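Local atomic coordinates of uncharacterized hypothetical protein (Parabacteroides merdae, PDB entry 4EI0), a protein that is of unknown function and belongs to the DUF4466 family, with a chain built mainly of antiparallel beta sheets. Residues Ile254-Met264 with Trp281-Tyr292. Numbering follows the deposited sequence. Where two conformers were deposited one is given.
Sequences IDDLDFETIDM and WVETADGKYRAY
F259 O accepts a hydrogen bond from R290 NH1, 2.8 Å long and nearly in line with the C=O bond. The donor sits on a beta hairpin, strands 278-283 and 289-299 of an antiparallel sheet, and the acceptor on the short helix 256-261 packed over it. I262 O lies 3.2 Å from the same NH1. Along another edge of the guanidinium, R290 NE and NH2 both donate to E283 OE1 on the partner strand, in the guanidinium plane, the NE bond being 2.7 Å. Together with the bond to F259 O, this salt bridge probably fixes the rotation of the group. M264, a selenomethionine, lays CG over one guanidinium face. A leucine in place of R290 would probably leave F259 O without this donor and E283 OE1 without these two.

Beside the arginine, W281 packs against I254, F259 and I262. I262 CG1 is anti to the backbone N (chi1 -166°); with the bend at chi2, CD1 makes a CH-pi contact over the W281 five-membered ring, 3.8 Å from its centroid. Y292 CD1 sits over the opposite face. An edge of W281 points at the face of F259 in an offset edge-to-face pair, planes at 80°. F259 also turns an edge to the backbone of A291 and Y292. E260 OE2 is hydrogen-bonded to Y310 OH on strand 302-311, further tying the helix to the sheet. At the start of segment 254-264, I254 CD1 meets Y292 CD2 at 3.4 Å.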
loop_
_atom_site.group_PDB
_atom_site.type_symbol
_atom_site.label_atom_id
_atom_site.label_comp_id
_atom_site.label_asym_id
_atom_site.label_seq_id
_atom_site.Cartn_x
_atom_site.Cartn_y
_atom_site.Cartn_z
ATOM N N ILE B 254 -29.722 18.866 7.483
ATOM C CA ILE B 254 -31.165 18.967 7.295
ATOM C C ILE B 254 -31.549 17.879 6.331
ATOM O O ILE B 254 -30.978 17.777 5.219
ATOM C CB ILE B 254 -31.559 20.329 6.712
ATOM C CG1 ILE B 254 -31.134 21.444 7.684
ATOM C CG2 ILE B 254 -33.055 20.412 6.400
ATOM C CD1 ILE B 254 -31.127 22.789 6.987
ATOM N N ASP B 255 -32.508 17.070 6.733
ATOM C CA ASP B 255 -32.954 15.957 5.898
ATOM C C ASP B 255 -34.449 16.139 5.604
ATOM O O ASP B 255 -35.107 17.133 6.041
ATOM C CB ASP B 255 -32.622 14.589 6.560
ATOM C CG ASP B 255 -32.571 13.402 5.555
ATOM O OD1 ASP B 255 -32.909 13.555 4.364
ATOM O OD2 ASP B 255 -32.214 12.288 5.990
ATOM N N ASP B 256 -34.993 15.202 4.848
ATOM C CA ASP B 256 -36.403 15.246 4.480
ATOM C C ASP B 256 -37.350 15.393 5.704
ATOM O O ASP B 256 -38.320 16.097 5.647
ATOM C CB ASP B 256 -36.793 13.985 3.690
ATOM C CG ASP B 256 -36.025 13.829 2.347
ATOM O OD1 ASP B 256 -34.922 14.374 2.157
ATOM O OD2 ASP B 256 -36.581 13.147 1.452
ATOM N N LEU B 257 -37.083 14.681 6.783
ATOM C CA LEU B 257 -38.011 14.663 7.919
ATOM C C LEU B 257 -38.101 16.058 8.580
ATOM O O LEU B 257 -39.164 16.476 9.019
ATOM C CB LEU B 257 -37.592 13.584 8.933
ATOM C CG LEU B 257 -38.337 13.558 10.288
ATOM C CD1 LEU B 257 -39.788 13.133 10.051
ATOM C CD2 LEU B 257 -37.607 12.692 11.320
ATOM N N ASP B 258 -36.983 16.778 8.617
ATOM C CA ASP B 258 -36.933 18.143 9.146
ATOM C C ASP B 258 -37.857 19.064 8.342
ATOM O O ASP B 258 -38.508 19.929 8.911
ATOM C CB ASP B 258 -35.506 18.689 9.075
ATOM C CG ASP B 258 -34.527 17.839 9.876
ATOM O OD1 ASP B 258 -34.778 17.628 11.071
ATOM O OD2 ASP B 258 -33.512 17.353 9.320
ATOM N N PHE B 259 -37.899 18.900 7.020
ATOM C CA PHE B 259 -38.857 19.669 6.204
ATOM C C PHE B 259 -40.296 19.303 6.463
ATOM O O PHE B 259 -41.184 20.200 6.514
ATOM C CB PHE B 259 -38.546 19.544 4.730
ATOM C CG PHE B 259 -37.431 20.422 4.300
ATOM C CD1 PHE B 259 -37.610 21.767 4.306
ATOM C CD2 PHE B 259 -36.196 19.893 3.947
ATOM C CE1 PHE B 259 -36.595 22.609 3.949
ATOM C CE2 PHE B 259 -35.173 20.735 3.561
ATOM C CZ PHE B 259 -35.386 22.088 3.566
ATOM N N GLU B 260 -40.538 17.998 6.631
ATOM C CA GLU B 260 -41.884 17.516 6.930
ATOM C C GLU B 260 -42.400 18.024 8.274
ATOM O O GLU B 260 -43.588 18.234 8.414
ATOM C CB GLU B 260 -41.938 15.980 6.955
ATOM C CG GLU B 260 -41.908 15.308 5.586
ATOM C CD GLU B 260 -43.196 15.518 4.758
ATOM O OE1 GLU B 260 -44.196 16.049 5.286
ATOM O OE2 GLU B 260 -43.202 15.145 3.553
ATOM N N THR B 261 -41.514 18.203 9.250
ATOM C CA THR B 261 -41.915 18.444 10.635
ATOM C C THR B 261 -41.609 19.882 11.123
ATOM O O THR B 261 -42.001 20.223 12.203
ATOM C CB THR B 261 -41.280 17.416 11.604
ATOM O OG1 THR B 261 -39.868 17.524 11.545
ATOM C CG2 THR B 261 -41.696 15.947 11.288
ATOM N N ILE B 262 -40.956 20.742 10.338
ATOM C CA ILE B 262 -40.784 22.172 10.738
ATOM C C ILE B 262 -42.156 22.835 10.989
ATOM O O ILE B 262 -43.112 22.664 10.211
ATOM C CB ILE B 262 -39.914 22.984 9.717
ATOM C CG1 ILE B 262 -39.477 24.327 10.305
ATOM C CG2 ILE B 262 -40.607 23.184 8.371
ATOM C CD1 ILE B 262 -38.287 24.195 11.234
ATOM N N ASP B 263 -42.278 23.550 12.104
ATOM C CA ASP B 263 -43.507 24.271 12.428
ATOM C C ASP B 263 -43.444 25.642 11.809
ATOM O O ASP B 263 -42.569 26.445 12.172
ATOM C CB ASP B 263 -43.664 24.426 13.937
ATOM C CG ASP B 263 -45.004 25.035 14.327
ATOM O OD1 ASP B 263 -45.786 25.430 13.444
ATOM O OD2 ASP B 263 -45.288 25.088 15.536
HETATM N N MSE B 264 -44.345 25.906 10.868
HETATM C CA MSE B 264 -44.373 27.198 10.172
HETATM C C MSE B 264 -45.442 28.141 10.700
HETATM O O MSE B 264 -45.728 29.140 10.045
HETATM C CB MSE B 264 -44.589 27.022 8.674
HETATM C CG MSE B 264 -43.564 26.151 7.960
HETATM SE SE MSE B 264 -41.760 26.915 7.733
HETATM C CE MSE B 264 -42.186 28.724 6.989
ATOM N N TRP B 281 -36.115 29.589 6.961
ATOM C CA TRP B 281 -37.037 28.528 6.505
ATOM C C TRP B 281 -38.140 29.181 5.719
ATOM O O TRP B 281 -38.685 30.164 6.161
ATOM C CB TRP B 281 -37.682 27.808 7.641
ATOM C CG TRP B 281 -36.725 27.025 8.507
ATOM C CD1 TRP B 281 -36.208 27.398 9.726
ATOM C CD2 TRP B 281 -36.228 25.692 8.276
ATOM N NE1 TRP B 281 -35.426 26.414 10.241
ATOM C CE2 TRP B 281 -35.387 25.366 9.411
ATOM C CE3 TRP B 281 -36.364 24.777 7.266
ATOM C CZ2 TRP B 281 -34.747 24.159 9.527
ATOM C CZ3 TRP B 281 -35.675 23.569 7.376
ATOM C CH2 TRP B 281 -34.877 23.274 8.491
ATOM N N VAL B 282 -38.510 28.587 4.592
ATOM C CA VAL B 282 -39.463 29.184 3.646
ATOM C C VAL B 282 -40.523 28.157 3.306
ATOM O O VAL B 282 -40.226 26.971 3.187
ATOM C CB VAL B 282 -38.705 29.612 2.374
ATOM C CG1 VAL B 282 -39.632 29.974 1.256
ATOM C CG2 VAL B 282 -37.791 30.775 2.725
ATOM N N GLU B 283 -41.764 28.625 3.122
ATOM C CA GLU B 283 -42.818 27.807 2.491
ATOM C C GLU B 283 -43.489 28.644 1.428
ATOM O O GLU B 283 -43.867 29.780 1.705
ATOM C CB GLU B 283 -43.844 27.329 3.519
ATOM C CG GLU B 283 -44.947 26.411 2.942
ATOM C CD GLU B 283 -45.922 25.957 4.010
ATOM O OE1 GLU B 283 -45.563 25.051 4.775
ATOM O OE2 GLU B 283 -47.005 26.552 4.147
ATOM N N THR B 284 -43.612 28.107 0.213
ATOM C CA THR B 284 -44.133 28.896 -0.897
ATOM C C THR B 284 -45.614 29.092 -0.714
ATOM O O THR B 284 -46.279 28.314 0.024
ATOM C CB THR B 284 -43.880 28.254 -2.265
ATOM O OG1 THR B 284 -44.382 26.931 -2.270
ATOM C CG2 THR B 284 -42.407 28.156 -2.537
ATOM N N ALA B 285 -46.145 30.115 -1.397
ATOM C CA ALA B 285 -47.509 30.586 -1.160
ATOM C C ALA B 285 -48.551 29.454 -1.143
ATOM O O ALA B 285 -49.431 29.420 -0.294
ATOM C CB ALA B 285 -47.884 31.635 -2.209
ATOM N N ASP B 286 -48.419 28.538 -2.077
ATOM C CA ASP B 286 -49.386 27.465 -2.270
ATOM C C ASP B 286 -49.099 26.235 -1.403
ATOM O O ASP B 286 -49.809 25.251 -1.496
ATOM C CB ASP B 286 -49.366 27.053 -3.752
ATOM C CG ASP B 286 -47.904 26.857 -4.327
ATOM O OD1 ASP B 286 -46.875 26.956 -3.607
ATOM O OD2 ASP B 286 -47.773 26.608 -5.546
ATOM N N GLY B 287 -48.045 26.264 -0.588
ATOM C CA GLY B 287 -47.658 25.107 0.251
ATOM C C GLY B 287 -46.937 24.000 -0.516
ATOM O O GLY B 287 -46.606 22.962 0.044
ATOM N N LYS B 288 -46.642 24.246 -1.789
ATOM C CA LYS B 288 -46.062 23.239 -2.656
ATOM C C LYS B 288 -44.639 22.869 -2.260
ATOM O O LYS B 288 -44.280 21.687 -2.264
ATOM C CB LYS B 288 -46.104 23.714 -4.108
ATOM C CG LYS B 288 -45.692 22.681 -5.143
ATOM C CD LYS B 288 -46.478 22.846 -6.453
ATOM C CE LYS B 288 -46.127 21.801 -7.513
ATOM N NZ LYS B 288 -44.826 22.153 -8.157
ATOM N N TYR B 289 -43.833 23.858 -1.901
ATOM C CA TYR B 289 -42.439 23.611 -1.539
ATOM C C TYR B 289 -42.107 24.287 -0.200
ATOM O O TYR B 289 -42.654 25.352 0.126
ATOM C CB TYR B 289 -41.493 24.165 -2.615
ATOM C CG TYR B 289 -41.511 23.511 -4.007
ATOM C CD1 TYR B 289 -40.781 22.357 -4.278
ATOM C CD2 TYR B 289 -42.225 24.091 -5.063
ATOM C CE1 TYR B 289 -40.793 21.782 -5.550
ATOM C CE2 TYR B 289 -42.248 23.520 -6.338
ATOM C CZ TYR B 289 -41.534 22.365 -6.575
ATOM O OH TYR B 289 -41.552 21.847 -7.838
ATOM N N ARG B 290 -41.211 23.643 0.553
ATOM C CA ARG B 290 -40.504 24.262 1.637
ATOM C C ARG B 290 -39.043 24.312 1.304
ATOM O O ARG B 290 -38.564 23.515 0.501
ATOM C CB ARG B 290 -40.721 23.494 2.908
ATOM C CG ARG B 290 -42.058 23.794 3.504
ATOM C CD ARG B 290 -42.280 22.910 4.716
ATOM N NE ARG B 290 -43.557 23.242 5.271
ATOM C CZ ARG B 290 -44.030 22.735 6.395
ATOM N NH1 ARG B 290 -43.361 21.826 7.121
ATOM N NH2 ARG B 290 -45.208 23.152 6.783
ATOM N N ALA B 291 -38.325 25.259 1.885
ATOM C CA ALA B 291 -36.894 25.380 1.564
ATOM C C ALA B 291 -36.185 25.954 2.776
ATOM O O ALA B 291 -36.823 26.541 3.672
ATOM C CB ALA B 291 -36.701 26.289 0.366
ATOM N N TYR B 292 -34.869 25.813 2.786
ATOM C CA TYR B 292 -34.027 26.473 3.765
ATOM C C TYR B 292 -32.983 27.215 2.961
ATOM O O TYR B 292 -32.228 26.596 2.168
ATOM C CB TYR B 292 -33.365 25.459 4.748
ATOM C CG TYR B 292 -32.430 26.117 5.737
ATOM C CD1 TYR B 292 -32.925 27.003 6.685
ATOM C CD2 TYR B 292 -31.071 25.904 5.705
ATOM C CE1 TYR B 292 -32.098 27.654 7.585
ATOM C CE2 TYR B 292 -30.224 26.545 6.629
ATOM C CZ TYR B 292 -30.733 27.450 7.524
ATOM O OH TYR B 292 -29.931 28.076 8.468
#